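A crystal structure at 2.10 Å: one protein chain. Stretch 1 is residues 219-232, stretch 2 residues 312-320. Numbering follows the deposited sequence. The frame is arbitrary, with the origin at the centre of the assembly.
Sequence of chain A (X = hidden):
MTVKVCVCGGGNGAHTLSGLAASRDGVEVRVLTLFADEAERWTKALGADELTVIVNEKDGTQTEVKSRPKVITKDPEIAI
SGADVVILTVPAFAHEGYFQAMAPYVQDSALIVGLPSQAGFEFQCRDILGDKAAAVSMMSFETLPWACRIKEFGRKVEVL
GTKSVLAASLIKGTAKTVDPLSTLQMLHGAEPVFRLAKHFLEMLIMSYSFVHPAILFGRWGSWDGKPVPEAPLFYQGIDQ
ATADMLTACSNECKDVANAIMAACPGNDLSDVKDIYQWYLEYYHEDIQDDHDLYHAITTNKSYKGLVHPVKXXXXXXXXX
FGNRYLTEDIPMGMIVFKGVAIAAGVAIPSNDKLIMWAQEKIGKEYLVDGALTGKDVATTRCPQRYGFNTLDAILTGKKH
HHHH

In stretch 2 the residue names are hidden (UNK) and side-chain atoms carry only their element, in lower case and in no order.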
# COMPACT_ATOMS: atom_id res chain seq x y z
N ARG A 219 -9.43 21.50 -7.78
CA ARG A 219 -9.34 22.06 -9.13
C ARG A 219 -10.62 21.89 -9.96
O ARG A 219 -11.00 22.80 -10.69
CB ARG A 219 -8.12 21.46 -9.87
CG ARG A 219 -7.88 21.99 -11.29
CD ARG A 219 -7.44 23.45 -11.30
NE ARG A 219 -7.27 23.96 -12.67
CZ ARG A 219 -8.24 24.52 -13.39
NH1 ARG A 219 -9.47 24.65 -12.90
NH2 ARG A 219 -7.99 24.95 -14.62
N TRP A 220 -11.28 20.74 -9.82
CA TRP A 220 -12.45 20.42 -10.65
C TRP A 220 -13.77 20.35 -9.86
O TRP A 220 -14.80 19.94 -10.40
CB TRP A 220 -12.23 19.11 -11.42
CG TRP A 220 -10.91 19.01 -12.13
CD1 TRP A 220 -9.87 18.19 -11.82
CD2 TRP A 220 -10.49 19.77 -13.28
NE1 TRP A 220 -8.82 18.38 -12.70
CE2 TRP A 220 -9.18 19.35 -13.60
CE3 TRP A 220 -11.09 20.77 -14.06
CZ2 TRP A 220 -8.46 19.89 -14.67
CZ3 TRP A 220 -10.37 21.31 -15.12
CH2 TRP A 220 -9.07 20.86 -15.42
N GLY A 221 -13.73 20.77 -8.60
CA GLY A 221 -14.89 20.68 -7.69
C GLY A 221 -16.17 21.32 -8.18
O GLY A 221 -17.24 20.71 -8.09
N SER A 222 -16.07 22.54 -8.68
CA SER A 222 -17.23 23.26 -9.22
C SER A 222 -17.01 23.65 -10.68
O SER A 222 -17.14 24.82 -11.06
CB SER A 222 -17.54 24.50 -8.36
OG SER A 222 -16.45 25.41 -8.37
N TRP A 223 -16.67 22.66 -11.50
CA TRP A 223 -16.36 22.86 -12.92
C TRP A 223 -17.63 23.11 -13.74
O TRP A 223 -18.61 22.38 -13.62
CB TRP A 223 -15.59 21.65 -13.46
CG TRP A 223 -15.08 21.81 -14.87
CD1 TRP A 223 -14.39 22.87 -15.38
CD2 TRP A 223 -15.19 20.85 -15.94
NE1 TRP A 223 -14.08 22.65 -16.70
CE2 TRP A 223 -14.55 21.41 -17.07
CE3 TRP A 223 -15.77 19.58 -16.05
CZ2 TRP A 223 -14.48 20.75 -18.30
CZ3 TRP A 223 -15.69 18.92 -17.27
CH2 TRP A 223 -15.06 19.51 -18.38
N ASP A 224 -17.59 24.15 -14.57
CA ASP A 224 -18.74 24.55 -15.39
C ASP A 224 -18.90 23.73 -16.67
O ASP A 224 -20.00 23.64 -17.22
CB ASP A 224 -18.68 26.05 -15.71
CG ASP A 224 -17.39 26.47 -16.40
OD1 ASP A 224 -16.53 25.61 -16.70
OD2 ASP A 224 -17.22 27.69 -16.65
N GLY A 225 -17.81 23.14 -17.14
CA GLY A 225 -17.83 22.30 -18.34
C GLY A 225 -17.10 22.89 -19.54
O GLY A 225 -17.27 22.42 -20.67
N LYS A 226 -16.29 23.92 -19.30
CA LYS A 226 -15.55 24.61 -20.36
C LYS A 226 -14.09 24.14 -20.43
O LYS A 226 -13.44 23.99 -19.39
CB LYS A 226 -15.62 26.13 -20.18
CG LYS A 226 -17.04 26.71 -20.27
CD LYS A 226 -17.63 26.57 -21.66
CE LYS A 226 -19.09 27.01 -21.69
NZ LYS A 226 -19.69 26.86 -23.05
N PRO A 227 -13.58 23.90 -21.66
CA PRO A 227 -12.23 23.36 -21.86
C PRO A 227 -11.10 24.36 -21.60
O PRO A 227 -11.32 25.58 -21.61
CB PRO A 227 -12.24 22.95 -23.34
CG PRO A 227 -13.20 23.88 -23.97
CD PRO A 227 -14.27 24.14 -22.94
N VAL A 228 -9.89 23.83 -21.38
CA VAL A 228 -8.68 24.64 -21.14
C VAL A 228 -7.63 24.42 -22.24
O VAL A 228 -7.68 23.40 -22.94
CB VAL A 228 -8.07 24.36 -19.73
CG1 VAL A 228 -8.97 24.89 -18.62
CG2 VAL A 228 -7.77 22.87 -19.53
N PRO A 229 -6.69 25.37 -22.41
CA PRO A 229 -5.65 25.27 -23.46
C PRO A 229 -4.73 24.05 -23.35
O PRO A 229 -4.46 23.40 -24.36
CB PRO A 229 -4.84 26.57 -23.28
CG PRO A 229 -5.76 27.50 -22.57
CD PRO A 229 -6.56 26.63 -21.65
N GLU A 230 -4.24 23.76 -22.14
CA GLU A 230 -3.34 22.62 -21.91
C GLU A 230 -3.46 22.04 -20.50
O GLU A 230 -4.21 22.57 -19.67
CB GLU A 230 -1.88 23.00 -22.22
CG GLU A 230 -1.28 24.07 -21.31
CD GLU A 230 0.19 24.34 -21.59
OE1 GLU A 230 0.94 23.38 -21.88
OE2 GLU A 230 0.60 25.52 -21.51
N ALA A 231 -2.73 20.96 -20.23
CA ALA A 231 -2.74 20.30 -18.92
C ALA A 231 -2.05 21.14 -17.83
O ALA A 231 -0.87 21.47 -17.96
CB ALA A 231 -2.09 18.92 -19.02
N PRO A 232 -2.80 21.48 -16.76
CA PRO A 232 -2.26 22.28 -15.66
C PRO A 232 -1.43 21.46 -14.66
O PRO A 232 -1.57 20.23 -14.60
CB PRO A 232 -3.51 22.84 -14.99
CG PRO A 232 -4.56 21.82 -15.25
CD PRO A 232 -4.22 21.14 -16.55
N UNK A 312 -8.63 14.78 -25.21
CA UNK A 312 -8.98 15.74 -26.26
C UNK A 312 -10.48 15.95 -26.47
O UNK A 312 -11.23 14.99 -26.63
c UNK A 312 -8.31 15.35 -27.58
N UNK A 313 -10.90 17.22 -26.49
CA UNK A 313 -12.31 17.61 -26.69
C UNK A 313 -12.47 18.83 -27.61
O UNK A 313 -11.48 19.36 -28.13
c UNK A 313 -13.26 16.60 -24.54
c UNK A 313 -13.04 17.89 -25.34
c UNK A 313 -12.29 18.93 -24.50
N UNK A 314 -13.71 19.27 -27.80
CA UNK A 314 -14.04 20.46 -28.60
C UNK A 314 -13.42 21.72 -27.98
O UNK A 314 -13.75 22.10 -26.85
c UNK A 314 -15.98 21.84 -29.56
o UNK A 314 -17.18 22.19 -29.52
o UNK A 314 -15.14 22.45 -30.25
c UNK A 314 -15.56 20.61 -28.75
N UNK A 315 -12.48 22.34 -28.69
CA UNK A 315 -11.84 23.60 -28.37
C UNK A 315 -10.89 23.49 -27.20
O UNK A 315 -10.61 24.55 -26.53
N UNK A 316 -10.29 22.36 -26.94
CA UNK A 316 -9.26 22.20 -25.90
C UNK A 316 -9.13 20.81 -25.31
O UNK A 316 -9.29 19.81 -26.01
N UNK A 317 -8.80 20.75 -24.02
CA UNK A 317 -8.69 19.49 -23.27
C UNK A 317 -9.57 19.48 -22.01
O UNK A 317 -9.95 20.54 -21.51
c UNK A 317 -7.21 19.14 -22.88
c UNK A 317 -6.38 18.82 -24.11
c UNK A 317 -6.58 20.26 -22.05
N UNK A 318 -9.88 18.28 -21.52
CA UNK A 318 -10.75 18.09 -20.35
C UNK A 318 -10.19 17.01 -19.41
O UNK A 318 -9.47 16.12 -19.86
c UNK A 318 -12.17 17.75 -20.80
N UNK A 319 -10.53 17.08 -18.10
CA UNK A 319 -10.03 16.11 -17.12
C UNK A 319 -10.43 14.66 -17.43
O UNK A 319 -11.59 14.39 -17.76
c UNK A 319 -11.40 18.09 -17.46
c UNK A 319 -10.68 16.56 -15.80
c UNK A 319 -11.84 17.40 -16.21
N UNK A 320 -9.46 13.75 -17.31
CA UNK A 320 -9.68 12.32 -17.57
C UNK A 320 -9.79 11.53 -16.27
O UNK A 320 -8.78 11.22 -15.63
o UNK A 320 -7.73 9.61 -19.07
c UNK A 320 -8.75 10.28 -18.80
c UNK A 320 -8.56 11.76 -18.46
o UNK A 320 -9.90 9.79 -18.81

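Position 312 carries a single side-chain carbon, a CB with nothing beyond it, and makes no contact with stretch 1; one carbon means Ala312.

At position 313 one carbon bears two others, three in all and no heteroatom. The CA-to-CB bond points toward stretch 1, and one branch lies against the ring of Pro227. This is Val313, with chi1 at -70° (m) and CG2 4.2 Å from Pro227 CB.

Position 314 has two carbons, the second holding two oxygens: a carboxylate on a one-carbon arm, hence Asp314. Its nearest side-chain atom, CB, is 6.3 Å from Pro227 CG, too far to touch, and the contact is made by the backbone instead, Asp314 O lying 3.4 Å from Pro227 CG.

Position 315 has no side-chain atoms; its backbone O lies 3.7 Å from Pro227 CG, and its phi of 72° favours the same reading, Gly315.

Position 316 is likewise bare. At phi/psi 154/-146 a CB would be jammed against the preceding carbonyl, and an ideal CB would also fall 2.6 Å from Val228 O, a clash. Backbone and neighbour thus agree on Gly316, the last residue of a type II turn begun at Val313; the turn is closed by a weak hydrogen bond from Gly316 N to Val313 O at 3.4 Å, and Val313 N donates in return to Gly316 O at 3.1 Å.

Position 317 repeats the pattern of one carbon carrying two. Its backbone N and O both face Val228, and its side chain reaches the Val228 side chain and the backbone of Glu230. It is Val317, chi1 -67° (m), with CG2 3.8 Å from Val228 CG2 and 3.9 Å from Glu230 C.

Position 318 has one carbon, with CB 4.2 Å from Trp223 CH2 and oblique to that ring: Ala318.

At position 319 three carbons close a ring onto the backbone N, which identifies Pro319. Its CB sits 4.0 Å from the centroid of the Trp220 five-membered ring, 15° off the normal, while its CD sits 4.3 Å from the centroid of the Trp223 six-membered ring, 20° off the normal.

Position 320 again shows two carbons ending in two oxygens; Asp320 does not reach stretch 1.

The contact combines a backbone clasp with apolar packing. Val228 and Val317 form a single antiparallel bridge: Val228 N donates to Val317 O at 3.3 Å and 171°, and Val317 N to Val228 O at 3.1 Å and 161°. Bare Gly316 lets the two stretches approach, its CA 3.6 Å from Val228 O. Beyond the bridge, Pro319 meets the faces of two indoles through CH-pi contacts. Trp223 is also tied within its own stretch, NE1 donating to Lys226 O at 3.1 Å. Together the stretches bury 444 Å².

Stretch 2 (312-320) AVDGGVAPD
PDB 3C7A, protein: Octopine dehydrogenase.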